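Long-range contacts in CDA peptide synthetase I (Streptomyces coelicolor, PDB 5DU9), which belongs to the modular peptide synthetases and comprises a condensation domain, whose two lobes share the fold of CoA-dependent acyltransferases: residues 158-162 with 307-311; 191-197 with 301-306; 34-38 with 166-170. The protein carries 1 engineered substitution. All blocks are in the same frame, centred on the assembly; numbering follows the deposited sequence.

Interaction 1 of 3, residues 158-162 with 307-311; sequences HIVID and GMVSN. With UM2 ((2S)-2-amino-N-butyl-propanamide), chain E.
Asp162 OD2 takes a hydrogen bond from Val309 N at 3.0 Å. The N-H arrives on the anti side of the carboxylate, 23° out of its plane. OD2 also forms a salt bridge with Arg297, and OD1 is hydrogen-bonded to Ser165 OG. The carboxylate is therefore held at both oxygens, which fixes its rotation. Asp162 is also the N-cap of helix 163-182. Its own backbone N gives a bent hydrogen bond of 2.9 Å to Gly307 O. Main chain and side chain together tie this residue to 307-311. Gly307 CA meets Val160 O as a CA-H...O contact of 3.3 Å.

Residues 158-162 form the middle of the HHxxxDG motif of condensation domains. His158 is its second histidine and Asp162 its aspartate. Met308 lies across the histidine. Its CG leaves anti to the backbone N (chi1 163°), and the chain then bends at chi2 (50°). This brings the methyl CE over one face of the His158 ring, 3.6 Å from the centroid and nearer the ND1-CE1 side than the middle. SD sits obliquely to the same ring. Further back, Met308 CG rests 3.2 Å from His158 O. The ring edge faces the ligand (2S)-2-amino-N-butyl-propanamide, whose NCQ donates a hydrogen bond of 2.8 Å to His158 NE2. ND1 makes a weak bond to Ile161 O. His158 and Met308 both line the ligand pocket. The methionine covers one face of the ring, and the ligand meets its edge.

The contact is buried. It joins the turn between strand 149-157 and helix 163-182 to the loop entering strand 311-318. Met308 also packs on Ala15, Gln16 and Val19 of helix 14-24, while Ile159 and Val160 reach Phe67 of strand 65-69.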
ATOM      1  N   HIS A 158      -9.532   2.025  -4.193  1.00 12.54           N
ATOM      2  CA  HIS A 158      -8.411   2.793  -3.673  1.00 10.33           C
ATOM      3  C   HIS A 158      -8.816   4.220  -3.278  1.00 13.43           C
ATOM      4  O   HIS A 158      -8.156   4.844  -2.444  1.00 14.40           O
ATOM      5  CB  HIS A 158      -7.272   2.824  -4.703  1.00 14.85           C
ATOM      6  CG  HIS A 158      -5.912   2.972  -4.094  1.00 15.49           C
ATOM      7  ND1 HIS A 158      -5.712   3.490  -2.832  1.00 18.43           N
ATOM      8  CD2 HIS A 158      -4.685   2.646  -4.564  1.00 18.28           C
ATOM      9  CE1 HIS A 158      -4.420   3.487  -2.557  1.00 20.28           C
ATOM     10  NE2 HIS A 158      -3.775   2.983  -3.594  1.00 18.07           N
ATOM     11  N   ILE A 159      -9.904   4.732  -3.846  1.00 12.89           N
ATOM     12  CA  ILE A 159     -10.300   6.106  -3.558  1.00 13.85           C
ATOM     13  C   ILE A 159     -10.772   6.296  -2.112  1.00 13.08           C
ATOM     14  O   ILE A 159     -10.792   7.424  -1.633  1.00 13.17           O
ATOM     15  CB  ILE A 159     -11.407   6.604  -4.532  1.00 12.93           C
ATOM     16  CG1 ILE A 159     -11.410   8.136  -4.586  1.00 16.93           C
ATOM     17  CG2 ILE A 159     -12.784   6.061  -4.148  1.00 14.95           C
ATOM     18  CD1 ILE A 159     -12.225   8.721  -5.731  1.00 15.83           C
ATOM     19  N   VAL A 160     -11.134   5.218  -1.410  1.00 14.52           N
ATOM     20  CA  VAL A 160     -11.619   5.362  -0.031  1.00 12.19           C
ATOM     21  C   VAL A 160     -10.633   4.852   1.030  1.00 11.12           C
ATOM     22  O   VAL A 160     -10.723   5.253   2.192  1.00 13.05           O
ATOM     23  CB  VAL A 160     -12.984   4.646   0.192  1.00 13.77           C
ATOM     24  CG1 VAL A 160     -14.094   5.362  -0.572  1.00 17.23           C
ATOM     25  CG2 VAL A 160     -12.925   3.178  -0.189  1.00 14.69           C
ATOM     26  N   ILE A 161      -9.702   3.984   0.644  1.00 11.81           N
ATOM     27  CA  ILE A 161      -8.817   3.330   1.616  1.00 12.51           C
ATOM     28  C   ILE A 161      -7.405   3.150   1.075  1.00 12.25           C
ATOM     29  O   ILE A 161      -7.215   2.560   0.006  1.00 15.99           O
ATOM     30  CB  ILE A 161      -9.378   1.939   2.032  1.00 14.64           C
ATOM     31  CG1 ILE A 161     -10.635   2.092   2.903  1.00 13.54           C
ATOM     32  CG2 ILE A 161      -8.326   1.099   2.772  1.00 14.98           C
ATOM     33  CD1 ILE A 161     -10.394   2.683   4.286  1.00 13.77           C
ATOM     34  N   ASP A 162      -6.429   3.665   1.819  1.00 12.67           N
ATOM     35  CA  ASP A 162      -5.015   3.426   1.534  1.00 13.10           C
ATOM     36  C   ASP A 162      -4.428   2.409   2.519  1.00 15.36           C
ATOM     37  O   ASP A 162      -5.132   1.885   3.381  1.00 14.32           O
ATOM     38  CB  ASP A 162      -4.218   4.739   1.565  1.00 14.90           C
ATOM     39  CG  ASP A 162      -4.411   5.533   2.849  1.00 14.18           C
ATOM     40  OD1 ASP A 162      -4.673   4.931   3.912  1.00 14.06           O
ATOM     41  OD2 ASP A 162      -4.270   6.775   2.790  1.00 15.14           O
ATOM     42  N   GLY A 307      -8.939   6.842   5.136  1.00 15.05           N
ATOM     43  CA  GLY A 307      -9.137   7.536   3.883  1.00 15.18           C
ATOM     44  C   GLY A 307      -8.072   7.157   2.880  1.00 14.44           C
ATOM     45  O   GLY A 307      -7.458   6.098   2.978  1.00 14.22           O
ATOM     46  N   MET A 308      -7.880   8.034   1.902  1.00 14.50           N
ATOM     47  CA  MET A 308      -6.887   7.854   0.860  1.00 14.00           C
ATOM     48  C   MET A 308      -6.137   9.169   0.699  1.00 13.87           C
ATOM     49  O   MET A 308      -6.683  10.130   0.158  1.00 14.59           O
ATOM     50  CB  MET A 308      -7.560   7.432  -0.450  1.00 14.54           C
ATOM     51  CG  MET A 308      -6.707   7.594  -1.696  1.00 14.38           C
ATOM     52  SD  MET A 308      -5.071   6.865  -1.536  1.00 13.98           S
ATOM     53  CE  MET A 308      -4.594   6.723  -3.261  1.00 20.41           C
ATOM     54  N   VAL A 309      -4.902   9.218   1.198  1.00 13.19           N
ATOM     55  CA  VAL A 309      -4.095  10.437   1.121  1.00 13.15           C
ATOM     56  C   VAL A 309      -2.654  10.165   0.719  1.00 12.52           C
ATOM     57  O   VAL A 309      -1.860  11.092   0.607  1.00 14.50           O
ATOM     58  CB  VAL A 309      -4.074  11.202   2.470  1.00 23.23           C
ATOM     59  CG1 VAL A 309      -5.369  11.955   2.671  1.00 32.96           C
ATOM     60  CG2 VAL A 309      -3.806  10.258   3.626  1.00 21.77           C
ATOM     61  N   SER A 310      -2.320   8.899   0.485  1.00 12.44           N
ATOM     62  CA  SER A 310      -0.941   8.527   0.216  1.00 12.04           C
ATOM     63  C   SER A 310      -0.371   9.215  -1.025  1.00 12.59           C
ATOM     64  O   SER A 310      -1.095   9.578  -1.960  1.00 13.09           O
ATOM     65  CB  SER A 310      -0.823   7.012   0.070  1.00 15.19           C
ATOM     66  OG  SER A 310      -1.680   6.536  -0.942  1.00 18.44           O
ATOM     67  N   ASN A 311       0.946   9.386  -1.000  1.00 12.90           N
ATOM     68  CA  ASN A 311       1.693  10.054  -2.049  1.00 12.41           C
ATOM     69  C   ASN A 311       2.803   9.118  -2.512  1.00 11.48           C
ATOM     70  O   ASN A 311       3.216   8.236  -1.766  1.00 14.83           O
ATOM     71  CB  ASN A 311       2.259  11.376  -1.521  1.00 13.18           C
ATOM     72  CG  ASN A 311       2.789  12.283  -2.614  1.00 12.56           C
ATOM     73  OD1 ASN A 311       2.371  12.219  -3.770  1.00 14.64           O
ATOM     74  ND2 ASN A 311       3.711  13.159  -2.240  1.00 13.81           N
TER
HETATM   75  CCH UM2 E 503      -2.130   9.368  -7.690  1.00 33.59           C
HETATM   76  CCI UM2 E 503      -2.833   8.553  -6.619  1.00 34.02           C
HETATM   77  CCJ UM2 E 503      -3.200   7.144  -7.090  1.00 29.49           C
HETATM   78  CCK UM2 E 503      -2.028   6.163  -7.018  1.00 41.93           C
HETATM   79  NCL UM2 E 503      -1.823   5.571  -5.702  1.00 30.44           N
HETATM   80  CCM UM2 E 503      -1.533   4.277  -5.546  1.00 25.63           C
HETATM   81  OCN UM2 E 503      -1.861   3.418  -6.350  1.00 23.97           O
HETATM   82  CCO UM2 E 503      -0.740   3.901  -4.326  1.00 21.03           C
HETATM   83  CCP UM2 E 503       0.749   4.009  -4.639  1.00 25.91           C
HETATM   84  NCQ UM2 E 503      -1.031   2.506  -3.943  1.00 21.92           N

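Interaction 2 of 3, residues 191-197 with 301-306; sequences FGDTDRM and NARITP. With SO4 (sulfate ion), chain C.
Asn301 carries its CG anti to the main-chain N (chi1 176°), and chi2 (69°) turns the amide so that both its ends face Asp193. OD1 accepts from Asp193 N at 2.8 Å, and ND2 donates to Asp193 O at 3.0 Å, nearly in its own amide plane. The amide is thus gripped by one residue, and its flip is fixed. Asp193 O also accepts from Met197 N. Asp193 caps helix 194-205, with OD2 accepting from Arg196 N. The contact joins this helix start to the short helix 300-303 and the loop after it.

The guanidinium of Arg196 stacks on the Asn301 amide, the planes 29° apart. Its edge is turned toward O2 of a sulfate ion, probably from the crystallisation liquor. Asn301 N donates to O4 of this sulfate at 2.8 Å.

Gly192 has no side chain, and Thr305 OG1 comes to 3.2 Å from its CA while donating to Asn301 O. Gly192 N donates to Ile304 O at 2.9 Å, from above the carbonyl plane. Pro306 CG sits 3.6 Å from the centroid of the Phe191 ring, over one face. Both residues also pack on Leu168 of helix 163-182. One water bridges Thr194 OG1 and Pro306 O.

The polar bonds involve partly exposed Asn301 and Asp193, while buried Met197 packs on Ala302 and Thr305. The backbone N at the start of helix 300-303 holds the sulfate, and the nearby positive charge of Arg196 would probably add a longer-range attraction.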
ATOM      1  N   PHE A 191     -11.352   7.947  15.561  1.00 21.64           N
ATOM      2  CA  PHE A 191     -10.861   8.356  14.250  1.00 19.93           C
ATOM      3  C   PHE A 191     -10.871   9.879  14.137  1.00 20.19           C
ATOM      4  O   PHE A 191     -11.543  10.568  14.910  1.00 21.37           O
ATOM      5  CB  PHE A 191     -11.709   7.738  13.134  1.00 19.82           C
ATOM      6  CG  PHE A 191     -11.529   6.247  12.977  1.00 19.43           C
ATOM      7  CD1 PHE A 191     -10.286   5.658  13.135  1.00 21.00           C
ATOM      8  CD2 PHE A 191     -12.610   5.441  12.663  1.00 25.31           C
ATOM      9  CE1 PHE A 191     -10.127   4.290  12.985  1.00 25.62           C
ATOM     10  CE2 PHE A 191     -12.456   4.078  12.514  1.00 24.14           C
ATOM     11  CZ  PHE A 191     -11.214   3.503  12.673  1.00 23.82           C
ATOM     12  N   GLY A 192     -10.113  10.391  13.172  1.00 21.85           N
ATOM     13  CA  GLY A 192     -10.037  11.818  12.925  1.00 21.53           C
ATOM     14  C   GLY A 192     -11.012  12.282  11.860  1.00 22.65           C
ATOM     15  O   GLY A 192     -11.848  11.512  11.383  1.00 22.55           O
ATOM     16  N   ASP A 193     -10.893  13.552  11.482  1.00 20.00           N
ATOM     17  CA  ASP A 193     -11.844  14.193  10.580  1.00 20.57           C
ATOM     18  C   ASP A 193     -11.237  14.480   9.213  1.00 20.70           C
ATOM     19  O   ASP A 193     -10.187  15.113   9.104  1.00 19.28           O
ATOM     20  CB  ASP A 193     -12.357  15.495  11.197  1.00 21.84           C
ATOM     21  CG  ASP A 193     -13.347  16.202  10.304  1.00 30.77           C
ATOM     22  OD1 ASP A 193     -14.514  15.762  10.249  1.00 30.45           O
ATOM     23  OD2 ASP A 193     -12.960  17.190   9.651  1.00 26.31           O
ATOM     24  N   THR A 194     -11.919  14.026   8.169  1.00 19.71           N
ATOM     25  CA  THR A 194     -11.417  14.162   6.809  1.00 19.07           C
ATOM     26  C   THR A 194     -11.424  15.620   6.350  1.00 19.68           C
ATOM     27  O   THR A 194     -10.482  16.069   5.703  1.00 19.15           O
ATOM     28  CB  THR A 194     -12.243  13.316   5.823  1.00 19.14           C
ATOM     29  OG1 THR A 194     -12.199  11.939   6.224  1.00 18.66           O
ATOM     30  CG2 THR A 194     -11.696  13.438   4.408  1.00 18.62           C
ATOM     31  N   ASP A 195     -12.480  16.357   6.681  1.00 20.90           N
ATOM     32  CA  ASP A 195     -12.584  17.746   6.243  1.00 21.68           C
ATOM     33  C   ASP A 195     -11.381  18.560   6.717  1.00 21.42           C
ATOM     34  O   ASP A 195     -10.835  19.360   5.963  1.00 21.44           O
ATOM     35  CB  ASP A 195     -13.879  18.390   6.747  1.00 23.17           C
ATOM     36  CG  ASP A 195     -15.108  17.929   5.977  1.00 23.73           C
ATOM     37  OD1 ASP A 195     -14.975  17.522   4.805  1.00 24.44           O
ATOM     38  OD2 ASP A 195     -16.217  17.995   6.545  1.00 29.34           O
ATOM     39  N   ARG A 196     -10.963  18.347   7.960  1.00 21.29           N
ATOM     40  CA  ARG A 196      -9.819  19.077   8.494  1.00 21.17           C
ATOM     41  C   ARG A 196      -8.522  18.649   7.810  1.00 19.90           C
ATOM     42  O   ARG A 196      -7.630  19.470   7.598  1.00 19.90           O
ATOM     43  CB  ARG A 196      -9.706  18.881  10.006  1.00 21.48           C
ATOM     44  CG  ARG A 196     -10.699  19.704  10.803  1.00 23.40           C
ATOM     45  CD  ARG A 196     -10.354  19.703  12.283  1.00 25.21           C
ATOM     46  NE  ARG A 196     -10.981  18.588  12.989  1.00 26.99           N
ATOM     47  CZ  ARG A 196     -10.389  17.835  13.914  1.00 29.12           C
ATOM     48  NH1 ARG A 196      -9.124  18.044  14.262  1.00 25.68           N
ATOM     49  NH2 ARG A 196     -11.071  16.856  14.491  1.00 26.26           N
ATOM     50  N   MET A 197      -8.422  17.366   7.472  1.00 18.93           N
ATOM     51  CA  MET A 197      -7.259  16.842   6.762  1.00 17.80           C
ATOM     52  C   MET A 197      -7.165  17.483   5.373  1.00 17.92           C
ATOM     53  O   MET A 197      -6.094  17.907   4.940  1.00 17.59           O
ATOM     54  CB  MET A 197      -7.340  15.309   6.662  1.00 16.98           C
ATOM     55  CG  MET A 197      -6.119  14.641   6.037  1.00 17.00           C
ATOM     56  SD  MET A 197      -6.080  12.846   6.304  1.00 15.09           S
ATOM     57  CE  MET A 197      -7.547  12.315   5.421  1.00 16.53           C
ATOM     58  N   ASN A 301      -4.406  14.429  13.749  1.00 18.05           N
ATOM     59  CA  ASN A 301      -5.720  14.163  13.174  1.00 18.04           C
ATOM     60  C   ASN A 301      -5.606  13.335  11.905  1.00 17.41           C
ATOM     61  O   ASN A 301      -6.299  12.331  11.739  1.00 16.73           O
ATOM     62  CB  ASN A 301      -6.459  15.467  12.874  1.00 18.82           C
ATOM     63  CG  ASN A 301      -7.793  15.230  12.188  1.00 19.10           C
ATOM     64  OD1 ASN A 301      -8.734  14.716  12.797  1.00 19.73           O
ATOM     65  ND2 ASN A 301      -7.879  15.600  10.918  1.00 18.76           N
ATOM     66  N   ALA A 302      -4.716  13.757  11.016  1.00 16.33           N
ATOM     67  CA  ALA A 302      -4.528  13.070   9.746  1.00 15.30           C
ATOM     68  C   ALA A 302      -4.082  11.623   9.946  1.00 15.06           C
ATOM     69  O   ALA A 302      -4.505  10.728   9.209  1.00 18.21           O
ATOM     70  CB  ALA A 302      -3.520  13.823   8.887  1.00 15.42           C
ATOM     71  N   ARG A 303      -3.244  11.388  10.952  1.00 18.55           N
ATOM     72  CA  ARG A 303      -2.699  10.055  11.183  1.00 17.87           C
ATOM     73  C   ARG A 303      -3.774   9.012  11.492  1.00 16.45           C
ATOM     74  O   ARG A 303      -3.603   7.836  11.168  1.00 21.84           O
ATOM     75  CB  ARG A 303      -1.672  10.092  12.317  1.00 21.95           C
ATOM     76  CG  ARG A 303      -0.294  10.562  11.864  1.00 24.11           C
ATOM     77  CD  ARG A 303       0.781  10.260  12.893  1.00 31.65           C
ATOM     78  NE  ARG A 303       0.624  11.055  14.110  1.00 35.17           N
ATOM     79  CZ  ARG A 303       1.081  12.295  14.261  1.00 40.21           C
ATOM     80  NH1 ARG A 303       1.723  12.903  13.272  1.00 42.36           N
ATOM     81  NH2 ARG A 303       0.891  12.933  15.408  1.00 40.49           N
ATOM     82  N   ILE A 304      -4.886   9.442  12.083  1.00 16.10           N
ATOM     83  CA  ILE A 304      -5.938   8.511  12.507  1.00 17.62           C
ATOM     84  C   ILE A 304      -7.249   8.698  11.742  1.00 16.19           C
ATOM     85  O   ILE A 304      -8.310   8.324  12.228  1.00 17.04           O
ATOM     86  CB  ILE A 304      -6.221   8.643  14.019  1.00 20.27           C
ATOM     87  CG1 ILE A 304      -6.653  10.071  14.372  1.00 18.71           C
ATOM     88  CG2 ILE A 304      -4.986   8.245  14.813  1.00 23.40           C
ATOM     89  CD1 ILE A 304      -7.266  10.207  15.755  1.00 22.79           C
ATOM     90  N   THR A 305      -7.170   9.258  10.538  1.00 15.75           N
ATOM     91  CA  THR A 305      -8.352   9.442   9.700  1.00 17.04           C
ATOM     92  C   THR A 305      -8.358   8.433   8.551  1.00 15.61           C
ATOM     93  O   THR A 305      -7.600   8.585   7.600  1.00 15.93           O
ATOM     94  CB  THR A 305      -8.418  10.870   9.125  1.00 16.43           C
ATOM     95  OG1 THR A 305      -8.440  11.818  10.201  1.00 18.31           O
ATOM     96  CG2 THR A 305      -9.668  11.062   8.275  1.00 17.26           C
ATOM     97  N   PRO A 306      -9.213   7.398   8.636  1.00 16.02           N
ATOM     98  CA  PRO A 306      -9.271   6.463   7.509  1.00 15.65           C
ATOM     99  C   PRO A 306      -9.637   7.176   6.213  1.00 15.71           C
ATOM    100  O   PRO A 306     -10.526   8.026   6.197  1.00 16.46           O
ATOM    101  CB  PRO A 306     -10.354   5.467   7.929  1.00 16.89           C
ATOM    102  CG  PRO A 306     -10.363   5.537   9.423  1.00 16.91           C
ATOM    103  CD  PRO A 306     -10.080   6.972   9.748  1.00 16.94           C
TER
HETATM  104  S   SO4 C 501      -3.931  18.273  14.308  1.00 30.32           S
HETATM  105  O1  SO4 C 501      -2.767  18.982  14.832  1.00 42.71           O
HETATM  106  O2  SO4 C 501      -5.155  18.969  14.712  1.00 35.66           O
HETATM  107  O3  SO4 C 501      -3.858  18.236  12.851  1.00 35.55           O
HETATM  108  O4  SO4 C 501      -3.939  16.913  14.835  1.00 30.24           O
HETATM  109  O   HOH W   1     -11.181  10.063   4.557  1.00 16.28           O

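Interaction 3 of 3, residues 34-38 with 166-170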
ATOM      1  N   THR A  34      -8.206  -2.442  -4.819  1.00 13.36           N
ATOM      2  CA  THR A  34      -7.065  -2.905  -4.040  1.00 14.05           C
ATOM      3  C   THR A  34      -7.559  -3.783  -2.907  1.00 14.00           C
ATOM      4  O   THR A  34      -8.763  -3.891  -2.675  1.00 13.01           O
ATOM      5  CB  THR A  34      -6.258  -1.726  -3.480  1.00 17.20           C
ATOM      6  OG1 THR A  34      -7.129  -0.867  -2.736  1.00 18.95           O
ATOM      7  CG2 THR A  34      -5.633  -0.934  -4.606  1.00 16.59           C
ATOM      8  N   GLY A  35      -6.640  -4.421  -2.199  1.00 15.33           N
ATOM      9  CA  GLY A  35      -7.058  -5.278  -1.113  1.00 17.87           C
ATOM     10  C   GLY A  35      -5.944  -5.825  -0.257  1.00 18.58           C
ATOM     11  O   GLY A  35      -4.763  -5.777  -0.608  1.00 16.61           O
ATOM     12  N   SER A  36      -6.349  -6.352   0.892  1.00 15.73           N
ATOM     13  CA  SER A  36      -5.451  -7.051   1.791  1.00 14.76           C
ATOM     14  C   SER A  36      -6.288  -8.079   2.523  1.00 15.50           C
ATOM     15  O   SER A  36      -7.502  -8.140   2.330  1.00 15.17           O
ATOM     16  CB  SER A  36      -4.781  -6.097   2.777  1.00 15.47           C
ATOM     17  OG  SER A  36      -5.744  -5.526   3.647  1.00 19.22           O
ATOM     18  N   CYS A  37      -5.654  -8.879   3.367  1.00 16.30           N
ATOM     19  CA  CYS A  37      -6.401  -9.801   4.206  1.00 17.66           C
ATOM     20  C   CYS A  37      -5.674 -10.048   5.516  1.00 22.74           C
ATOM     21  O   CYS A  37      -4.504  -9.696   5.653  1.00 20.41           O
ATOM     22  CB  CYS A  37      -6.642 -11.126   3.478  1.00 18.88           C
ATOM     23  SG  CYS A  37      -5.155 -12.094   3.136  1.00 23.79           S
ATOM     24  N   LEU A  38      -6.394 -10.623   6.476  1.00 18.79           N
ATOM     25  CA  LEU A  38      -5.813 -11.093   7.727  1.00 17.03           C
ATOM     26  C   LEU A  38      -5.841 -12.608   7.759  1.00 23.01           C
ATOM     27  O   LEU A  38      -6.892 -13.214   7.565  1.00 18.73           O
ATOM     28  CB  LEU A  38      -6.577 -10.558   8.942  1.00 19.52           C
ATOM     29  CG  LEU A  38      -6.592  -9.063   9.247  1.00 18.82           C
ATOM     30  CD1 LEU A  38      -7.432  -8.824  10.490  1.00 26.64           C
ATOM     31  CD2 LEU A  38      -5.187  -8.510   9.434  1.00 23.61           C
ATOM     32  N   MET A 166      -6.074   0.600   6.003  1.00 12.43           N
ATOM     33  CA  MET A 166      -6.375  -0.822   6.162  1.00 12.98           C
ATOM     34  C   MET A 166      -6.071  -1.244   7.597  1.00 13.66           C
ATOM     35  O   MET A 166      -6.867  -1.930   8.243  1.00 16.57           O
ATOM     36  CB  MET A 166      -5.570  -1.666   5.175  1.00 15.93           C
ATOM     37  CG  MET A 166      -5.996  -1.484   3.729  1.00 17.97           C
ATOM     38  SD  MET A 166      -4.980  -2.458   2.611  1.00 20.77           S
ATOM     39  CE  MET A 166      -5.720  -2.046   1.027  1.00 28.30           C
ATOM     40  N   ALA A 167      -4.919  -0.810   8.095  1.00 14.62           N
ATOM     41  CA  ALA A 167      -4.515  -1.122   9.459  1.00 16.12           C
ATOM     42  C   ALA A 167      -5.463  -0.482  10.472  1.00 16.25           C
ATOM     43  O   ALA A 167      -5.824  -1.103  11.468  1.00 18.54           O
ATOM     44  CB  ALA A 167      -3.083  -0.663   9.706  1.00 21.00           C
ATOM     45  N   LEU A 168      -5.869   0.761  10.217  1.00 16.56           N
ATOM     46  CA  LEU A 168      -6.806   1.438  11.113  1.00 18.51           C
ATOM     47  C   LEU A 168      -8.119   0.668  11.180  1.00 18.02           C
ATOM     48  O   LEU A 168      -8.708   0.507  12.253  1.00 18.78           O
ATOM     49  CB  LEU A 168      -7.069   2.874  10.658  1.00 16.97           C
ATOM     50  CG  LEU A 168      -5.931   3.885  10.807  1.00 15.65           C
ATOM     51  CD1 LEU A 168      -6.318   5.193  10.135  1.00 15.91           C
ATOM     52  CD2 LEU A 168      -5.584   4.122  12.267  1.00 22.90           C
ATOM     53  N   PHE A 169      -8.568   0.191  10.025  1.00 15.75           N
ATOM     54  CA  PHE A 169      -9.802  -0.576   9.946  1.00 16.14           C
ATOM     55  C   PHE A 169      -9.722  -1.873  10.747  1.00 17.67           C
ATOM     56  O   PHE A 169     -10.598  -2.162  11.562  1.00 20.38           O
ATOM     57  CB  PHE A 169     -10.144  -0.901   8.492  1.00 15.24           C
ATOM     58  CG  PHE A 169     -11.225  -1.934   8.351  1.00 17.41           C
ATOM     59  CD1 PHE A 169     -12.554  -1.577   8.463  1.00 17.95           C
ATOM     60  CD2 PHE A 169     -10.908  -3.264   8.131  1.00 17.59           C
ATOM     61  CE1 PHE A 169     -13.552  -2.526   8.349  1.00 19.13           C
ATOM     62  CE2 PHE A 169     -11.902  -4.220   8.015  1.00 19.30           C
ATOM     63  CZ  PHE A 169     -13.225  -3.849   8.123  1.00 15.02           C
ATOM     64  N   TYR A 170      -8.673  -2.657  10.508  1.00 15.95           N
ATOM     65  CA  TYR A 170      -8.548  -3.971  11.138  1.00 19.26           C
ATOM     66  C   TYR A 170      -8.506  -3.861  12.659  1.00 20.47           C
ATOM     67  O   TYR A 170      -9.143  -4.642  13.365  1.00 22.24           O
ATOM     68  CB  TYR A 170      -7.289  -4.688  10.649  1.00 16.95           C
ATOM     69  CG  TYR A 170      -7.351  -5.251   9.249  1.00 17.77           C
ATOM     70  CD1 TYR A 170      -8.454  -5.968   8.804  1.00 16.77           C
ATOM     71  CD2 TYR A 170      -6.284  -5.085   8.378  1.00 15.61           C
ATOM     72  CE1 TYR A 170      -8.495  -6.494   7.524  1.00 16.46           C
ATOM     73  CE2 TYR A 170      -6.313  -5.605   7.107  1.00 14.08           C
ATOM     74  CZ  TYR A 170      -7.420  -6.313   6.683  1.00 16.70           C
ATOM     75  OH  TYR A 170      -7.449  -6.830   5.408  1.00 18.23           O
TER
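Tyr170 leaves helix 163-182 with its CB 4.1 Å from Leu38 CD1. From there the ring runs alongside the leucine, the two side chains heading in opposite senses. Tyr170 CD1 is closest to Leu38 CD1, at 3.5 Å. Along the other flank of the same face, Tyr170 CD2 meets Leu38 CD2 at 3.7 Å. Leu38 CG sits over the middle of this face, 3.6 Å from the ring centroid and only 12° off the normal. This is a CH-pi contact, with CG and both methyls spread flat over the ring. Further out, the edge of the ring near CE2 comes up to Ser36 OG. At the tip, Tyr170 OH and Ser36 OG share a hydrogen bond of 2.8 Å, and the proton could belong to either hydroxyl. The phenol oxygen also lies near the backbone of Cys37, without bonding to its N.

The pair joins a helix to the face of a sheet. Strand 33-40 lies between strands 149-157 and 379-384 in the mixed sheet of the N-terminal lobe. Helix 163-182 follows the HHxxxDG turn and runs back over that sheet. The local axes approach to 10.4 Å, with 39° between their N-to-C directions. Ser36 and Leu38, two residues apart on the strand, both point toward the helix, whereas Cys37 between them points away.

One turn before Tyr170, Met166 uses the same side of the helix. Beyond CG the methionine is stretched out straight and lays SD 3.3 Å from Ser36 OG. The methyl CE goes on to the backbone of Gly35. Ser36 OG stands between the sulfur and the phenol because chi1 is 65°, which sets it between the backbone N and the carbonyl carbon. Met382 of strand 379-384 packs against Ser36, Leu38 and Met166, and Leu154 of strand 149-157 touches Tyr170.

Interactions 1 and 3 are buried, while interaction 2 reaches the surface at one side. Helix 163-182 connects the first and third: interaction 1 holds its N-cap, and interaction 3 packs its next turns on the sheet. Ile161 touches Met166, and His158 touches Thr34. Interaction 2 joins interaction 1 through Met197 and Val309, and Leu168 of helix 163-182 packs on 301-306. Chemistry follows place. Interaction 1, at the ligand pocket, depends on a buried carboxylate and a histidine with a methionine over one face. Interaction 2 relies on amide and backbone bonds with an anion alongside. Interaction 3 is mostly apolar, with one hydroxyl pair.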